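Local structure of triphenylmethane reductase (Citrobacter sp., 2JL1) at residues A[81-84]-A[85-89]; A[122-125]-A[126-130]. The protein binds NADP(H) through a Rossmann-type domain and reduces triphenylmethane dyes, probably with the nicotinamide cofactor as hydride source. All coordinates share one frame; numbering follows the deposited sequence.

Contact 1 (A[81-84]-A[85-89]); sequences TLLI and VQHAN
A chi1 of -161° in Leu83 sets CG anti to the backbone N and sends the side chain outward from the helix, while the chi1 of -75° in His87 leans the imidazole back over it, and the two side chains meet. Both lie on helix 80-96, the crossover helix between strands 69-72 and 101-107 in a beta-alpha-beta unit of the Rossmann fold. The branch carbon of Leu83 sits over one face of the imidazole: CG of Leu83 is 4.0 Å from the centroid of the His87 ring, displaced toward the rim, a CH-pi contact between residues i and i+4. CD1 reaches the same rim, 3.5 Å from NE2 of His87. Both ring nitrogens are held from outside the pair, ND1 probably by Thr124 OG1 and NE2 by the backbone N of Gly75, a residue of the NADP binding site; Phe72 adds an edge-to-face ring contact. Two bonds and a covered face should fix the rotation of the imidazole, tying this turn of the helix to the cofactor-binding loop and to helix 117-130.

A second i to i+4 pair joins Leu82 to Gln86, which also touches the bound NADP and whose CG lies 4.1 Å from CD1 of Leu82, the two side chains crossing at a slant. On another side of the helix Thr81 OG1 is hydrogen-bonded to Thr130 OG1 of the second subunit, and Val85 and Ala88 pack on that subunit too. Backbone bonds run beneath these side chains: Gln86 N to Leu82 O, and His87 N to Leu83 O at 2.8 Å. In the next bond of the series, Ala88 N donates to Ile84 O over 2.7 Å.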
ATOM      1  N   THR A  81       2.523  11.498  -1.118  1.00 23.40           N
ATOM      2  CA  THR A  81       3.563  10.724  -0.442  1.00 23.59           C
ATOM      3  C   THR A  81       3.549  10.971   1.065  1.00 23.93           C
ATOM      4  O   THR A  81       3.751  10.043   1.851  1.00 24.52           O
ATOM      5  CB  THR A  81       4.920  10.990  -1.054  1.00 23.50           C
ATOM      6  OG1 THR A  81       4.849  10.705  -2.458  1.00 22.61           O
ATOM      7  CG2 THR A  81       6.022  10.123  -0.392  1.00 23.78           C
ATOM      8  N   LEU A  82       3.334  12.221   1.476  1.00 23.79           N
ATOM      9  CA  LEU A  82       3.128  12.523   2.893  1.00 23.48           C
ATOM     10  C   LEU A  82       1.898  11.832   3.443  1.00 22.78           C
ATOM     11  O   LEU A  82       1.914  11.314   4.558  1.00 22.26           O
ATOM     12  CB  LEU A  82       3.012  14.041   3.139  1.00 23.51           C
ATOM     13  CG  LEU A  82       2.514  14.421   4.539  1.00 24.79           C
ATOM     14  CD1 LEU A  82       3.542  13.950   5.603  1.00 25.17           C
ATOM     15  CD2 LEU A  82       2.297  15.955   4.632  1.00 25.82           C
ATOM     16  N   LEU A  83       0.814  11.841   2.675  1.00 22.87           N
ATOM     17  CA  LEU A  83      -0.415  11.170   3.088  1.00 23.15           C
ATOM     18  C   LEU A  83      -0.227   9.666   3.421  1.00 22.48           C
ATOM     19  O   LEU A  83      -0.843   9.156   4.341  1.00 22.75           O
ATOM     20  CB  LEU A  83      -1.484  11.361   2.012  1.00 23.63           C
ATOM     21  CG  LEU A  83      -2.920  11.127   2.429  1.00 25.80           C
ATOM     22  CD1 LEU A  83      -3.256  12.006   3.655  1.00 25.01           C
ATOM     23  CD2 LEU A  83      -3.816  11.439   1.260  1.00 22.36           C
ATOM     24  N   ILE A  84       0.619   8.980   2.666  1.00 22.13           N
ATOM     25  CA  ILE A  84       0.958   7.570   2.946  1.00 23.23           C
ATOM     26  C   ILE A  84       1.571   7.398   4.338  1.00 22.61           C
ATOM     27  O   ILE A  84       1.140   6.513   5.112  1.00 22.68           O
ATOM     28  CB  ILE A  84       1.847   7.005   1.823  1.00 23.08           C
ATOM     29  CG1 ILE A  84       0.967   6.876   0.556  1.00 24.54           C
ATOM     30  CG2 ILE A  84       2.593   5.705   2.258  1.00 26.42           C
ATOM     31  CD1 ILE A  84       1.290   5.764  -0.334  1.00 26.89           C
ATOM     32  N   VAL A  85       2.563   8.239   4.655  1.00 21.33           N
ATOM     33  CA  VAL A  85       3.171   8.281   6.002  1.00 21.95           C
ATOM     34  C   VAL A  85       2.116   8.537   7.069  1.00 21.62           C
ATOM     35  O   VAL A  85       2.085   7.848   8.078  1.00 21.17           O
ATOM     36  CB  VAL A  85       4.319   9.351   6.142  1.00 21.57           C
ATOM     37  CG1 VAL A  85       4.953   9.288   7.533  1.00 22.44           C
ATOM     38  CG2 VAL A  85       5.398   9.118   5.106  1.00 22.29           C
ATOM     39  N   GLN A  86       1.255   9.533   6.852  1.00 21.73           N
ATOM     40  CA  GLN A  86       0.221   9.864   7.846  1.00 21.84           C
ATOM     41  C   GLN A  86      -0.714   8.685   8.057  1.00 21.56           C
ATOM     42  O   GLN A  86      -0.995   8.279   9.196  1.00 20.75           O
ATOM     43  CB  GLN A  86      -0.576  11.093   7.409  1.00 21.64           C
ATOM     44  CG  GLN A  86       0.225  12.399   7.491  1.00 23.14           C
ATOM     45  CD  GLN A  86      -0.560  13.584   6.981  1.00 23.98           C
ATOM     46  OE1 GLN A  86      -1.564  13.424   6.284  1.00 27.08           O
ATOM     47  NE2 GLN A  86      -0.112  14.785   7.325  1.00 24.07           N
ATOM     48  N   HIS A  87      -1.179   8.120   6.946  1.00 20.94           N
ATOM     49  CA  HIS A  87      -2.058   6.957   6.990  1.00 20.88           C
ATOM     50  C   HIS A  87      -1.365   5.772   7.645  1.00 20.51           C
ATOM     51  O   HIS A  87      -1.980   5.053   8.404  1.00 20.14           O
ATOM     52  CB  HIS A  87      -2.545   6.596   5.580  1.00 20.62           C
ATOM     53  CG  HIS A  87      -3.606   7.518   5.041  1.00 22.11           C
ATOM     54  ND1 HIS A  87      -4.433   7.165   4.001  1.00 20.78           N
ATOM     55  CD2 HIS A  87      -3.977   8.773   5.406  1.00 22.35           C
ATOM     56  CE1 HIS A  87      -5.274   8.156   3.749  1.00 22.89           C
ATOM     57  NE2 HIS A  87      -5.023   9.139   4.595  1.00 22.39           N
ATOM     58  N   ALA A  88      -0.083   5.557   7.361  1.00 21.05           N
ATOM     59  CA  ALA A  88       0.636   4.449   7.997  1.00 21.02           C
ATOM     60  C   ALA A  88       0.709   4.622   9.519  1.00 21.49           C
ATOM     61  O   ALA A  88       0.564   3.648  10.252  1.00 19.90           O
ATOM     62  CB  ALA A  88       2.026   4.260   7.410  1.00 20.98           C
ATOM     63  N   ASN A  89       0.930   5.860   9.978  1.00 22.20           N
ATOM     64  CA  ASN A  89       0.894   6.186  11.411  1.00 22.65           C
ATOM     65  C   ASN A  89      -0.465   5.880  12.026  1.00 22.46           C
ATOM     66  O   ASN A  89      -0.532   5.364  13.146  1.00 21.45           O
ATOM     67  CB  ASN A  89       1.185   7.671  11.672  1.00 23.50           C
ATOM     68  CG  ASN A  89       2.613   8.071  11.388  1.00 24.46           C
ATOM     69  OD1 ASN A  89       3.544   7.254  11.393  1.00 25.06           O
ATOM     70  ND2 ASN A  89       2.800   9.383  11.157  1.00 27.05           N
TER

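Contact 2 (A[122-125]-A[126-130]); sequences LATE and YAIRT. With GOL (glycerol), chain D.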
ATOM      1  N   LEU A 122      -5.046   2.542  -2.032  1.00 18.43           N
ATOM      2  CA  LEU A 122      -4.673   1.104  -2.125  1.00 18.25           C
ATOM      3  C   LEU A 122      -3.532   0.755  -1.142  1.00 17.73           C
ATOM      4  O   LEU A 122      -3.570  -0.300  -0.485  1.00 18.50           O
ATOM      5  CB  LEU A 122      -4.302   0.743  -3.556  1.00 17.84           C
ATOM      6  CG  LEU A 122      -5.493   0.618  -4.534  1.00 20.58           C
ATOM      7  CD1 LEU A 122      -5.046   0.880  -5.997  1.00 21.26           C
ATOM      8  CD2 LEU A 122      -6.158  -0.751  -4.401  1.00 21.64           C
ATOM      9  N   ALA A 123      -2.550   1.650  -1.014  1.00 17.30           N
ATOM     10  CA  ALA A 123      -1.457   1.468  -0.044  1.00 17.36           C
ATOM     11  C   ALA A 123      -2.030   1.382   1.372  1.00 18.04           C
ATOM     12  O   ALA A 123      -1.598   0.545   2.189  1.00 18.43           O
ATOM     13  CB  ALA A 123      -0.416   2.615  -0.157  1.00 17.46           C
ATOM     14  N   THR A 124      -3.021   2.236   1.660  1.00 18.21           N
ATOM     15  CA  THR A 124      -3.643   2.303   2.988  1.00 18.73           C
ATOM     16  C   THR A 124      -4.479   1.058   3.278  1.00 18.78           C
ATOM     17  O   THR A 124      -4.416   0.495   4.386  1.00 18.44           O
ATOM     18  CB  THR A 124      -4.479   3.603   3.138  1.00 18.45           C
ATOM     19  OG1 THR A 124      -3.604   4.717   2.905  1.00 19.65           O
ATOM     20  CG2 THR A 124      -5.090   3.694   4.556  1.00 20.27           C
ATOM     21  N   GLU A 125      -5.234   0.603   2.280  1.00 19.06           N
ATOM     22  CA  GLU A 125      -5.957  -0.673   2.399  1.00 19.57           C
ATOM     23  C   GLU A 125      -5.008  -1.845   2.734  1.00 20.22           C
ATOM     24  O   GLU A 125      -5.284  -2.625   3.647  1.00 19.72           O
ATOM     25  CB  GLU A 125      -6.749  -0.996   1.130  1.00 19.78           C
ATOM     26  CG  GLU A 125      -8.084  -0.230   1.018  1.00 19.70           C
ATOM     27  CD  GLU A 125      -8.931  -0.649  -0.186  1.00 20.90           C
ATOM     28  OE1 GLU A 125      -8.674  -1.733  -0.793  1.00 22.13           O
ATOM     29  OE2 GLU A 125      -9.876   0.121  -0.515  1.00 20.86           O
ATOM     30  N   TYR A 126      -3.908  -1.973   1.990  1.00 18.66           N
ATOM     31  CA  TYR A 126      -2.902  -2.992   2.299  1.00 19.43           C
ATOM     32  C   TYR A 126      -2.282  -2.842   3.672  1.00 20.32           C
ATOM     33  O   TYR A 126      -2.029  -3.853   4.341  1.00 19.29           O
ATOM     34  CB  TYR A 126      -1.824  -3.074   1.214  1.00 18.81           C
ATOM     35  CG  TYR A 126      -2.285  -3.821   0.015  1.00 21.13           C
ATOM     36  CD1 TYR A 126      -2.540  -5.205   0.091  1.00 19.79           C
ATOM     37  CD2 TYR A 126      -2.492  -3.179  -1.196  1.00 19.53           C
ATOM     38  CE1 TYR A 126      -2.982  -5.913  -1.017  1.00 21.96           C
ATOM     39  CE2 TYR A 126      -2.921  -3.890  -2.316  1.00 22.80           C
ATOM     40  CZ  TYR A 126      -3.169  -5.253  -2.207  1.00 23.30           C
ATOM     41  OH  TYR A 126      -3.594  -5.963  -3.296  1.00 25.44           O
ATOM     42  N   ALA A 127      -2.044  -1.603   4.111  1.00 20.37           N
ATOM     43  CA  ALA A 127      -1.596  -1.353   5.480  1.00 21.37           C
ATOM     44  C   ALA A 127      -2.585  -1.891   6.524  1.00 22.21           C
ATOM     45  O   ALA A 127      -2.196  -2.563   7.475  1.00 22.25           O
ATOM     46  CB  ALA A 127      -1.322   0.147   5.716  1.00 21.31           C
ATOM     47  N   ILE A 128      -3.870  -1.593   6.339  1.00 22.44           N
ATOM     48  CA  ILE A 128      -4.908  -2.086   7.256  1.00 22.26           C
ATOM     49  C   ILE A 128      -4.975  -3.620   7.265  1.00 22.96           C
ATOM     50  O   ILE A 128      -5.185  -4.237   8.328  1.00 22.93           O
ATOM     51  CB  ILE A 128      -6.296  -1.473   6.917  1.00 21.97           C
ATOM     52  CG1 ILE A 128      -6.289   0.011   7.284  1.00 20.71           C
ATOM     53  CG2 ILE A 128      -7.435  -2.265   7.631  1.00 20.62           C
ATOM     54  CD1 ILE A 128      -7.423   0.890   6.608  1.00 22.53           C
ATOM     55  N   ARG A 129      -4.796  -4.231   6.095  1.00 23.46           N
ATOM     56  CA  ARG A 129      -4.751  -5.699   6.018  1.00 24.44           C
ATOM     57  C   ARG A 129      -3.642  -6.320   6.893  1.00 25.41           C
ATOM     58  O   ARG A 129      -3.875  -7.359   7.510  1.00 25.36           O
ATOM     59  CB  ARG A 129      -4.692  -6.202   4.574  1.00 24.65           C
ATOM     60  CG  ARG A 129      -5.960  -5.911   3.763  1.00 23.39           C
ATOM     61  CD  ARG A 129      -5.804  -6.373   2.315  1.00 23.79           C
ATOM     62  NE  ARG A 129      -6.975  -6.080   1.484  1.00 25.10           N
ATOM     63  CZ  ARG A 129      -8.050  -6.861   1.376  1.00 26.77           C
ATOM     64  NH1 ARG A 129      -8.137  -7.992   2.076  1.00 27.81           N
ATOM     65  NH2 ARG A 129      -9.044  -6.512   0.564  1.00 24.85           N
ATOM     66  N   THR A 130      -2.472  -5.675   6.984  1.00 25.64           N
ATOM     67  CA  THR A 130      -1.362  -6.171   7.842  1.00 26.44           C
ATOM     68  C   THR A 130      -1.681  -6.228   9.331  1.00 27.07           C
ATOM     69  O   THR A 130      -0.987  -6.917  10.099  1.00 27.59           O
ATOM     70  CB  THR A 130      -0.053  -5.354   7.664  1.00 26.58           C
ATOM     71  OG1 THR A 130      -0.144  -4.101   8.381  1.00 26.63           O
ATOM     72  CG2 THR A 130       0.227  -5.124   6.210  1.00 26.57           C
TER
HETATM   73  C1  GOL D1290      -6.558  -3.799  -1.463  1.00 27.93           C
HETATM   74  O1  GOL D1290      -7.425  -4.067  -0.389  1.00 23.43           O
HETATM   75  C2  GOL D1290      -6.679  -4.899  -2.504  1.00 31.97           C
HETATM   76  O2  GOL D1290      -7.906  -5.577  -2.405  1.00 32.11           O
HETATM   77  C3  GOL D1290      -6.446  -4.389  -3.925  1.00 33.33           C
HETATM   78  O3  GOL D1290      -6.907  -5.374  -4.809  1.00 35.89           O
HETATM   79  O   HOH W   1     -10.461  -4.193  -1.315  1.00 26.10           O
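Leu122 to Tyr126, Ala123 to Ala127, Thr124 to Ile128 and Glu125 to Arg129 are successive i to i+4 pairs of helix 117-130, each joined by a backbone hydrogen bond from the later N to the earlier O. The straightest, from Tyr126 N to Leu122 O, has an N-H...O angle of 174°. Thr130 turns its hydroxyl back on the main chain, OG1 donating to a lone pair of Ala127 O at 2.7 Å, in the carbonyl plane.

This helix connects strands 101-107 and 135-140 in the Rossmann-fold sheet. Ile128 rests on both strands and meets Thr124 one turn earlier, its CD1 4.2 Å from CG2 of the threonine. On another side, Glu125 and Arg129 face each other across a glycerol, probably from the crystallisation liquor. The arginine chain is extended from CG to NE, which carries the guanidinium past the glutamate backbone and brings its edge to the glycerol: NE donates to GOL O1 over 2.8 Å and NH2 to the same oxygen over 3.1 Å, with O1 in the guanidinium plane. GOL O1 in turn donates to Glu125 OE1 at 2.7 Å. Carbon C1 of the glycerol lies 3.7 Å above the plane of the Tyr126 ring, offset toward its rim. A water bound to Glu125 OE1 and to the glycerol hydroxyls O1 and O2 makes a weak further link to Arg129 NH2.

The two opposite charges are therefore bridged rather than paired: Glu125 OE1 and Arg129 NH2 remain 5.0 Å apart. Glu125 OE2 instead forms a salt bridge with Arg139 of strand 135-140, so the carboxylate has a cationic partner in the sheet, which probably favours its ionised form.

In the fold
Contacts 1 and 2 come in series along the chain, on helices 80-96 and 117-130, with strand 101-107 between them in sequence. Their centres are 11 Å apart, on the same side of the chain's centre, and the helices belong to successive beta-alpha-beta units of the seven-stranded parallel sheet. They meet directly: His87 ND1 lies 2.8 Å from Thr124 OG1, a probable hydrogen bond, and Ile84 CD1 packs 3.6 Å from Ala123 CB. Both contacts also touch the second subunit. The helix pair thus joins the dimer interface to the NADP site, which contact 1 borders more closely than contact 2.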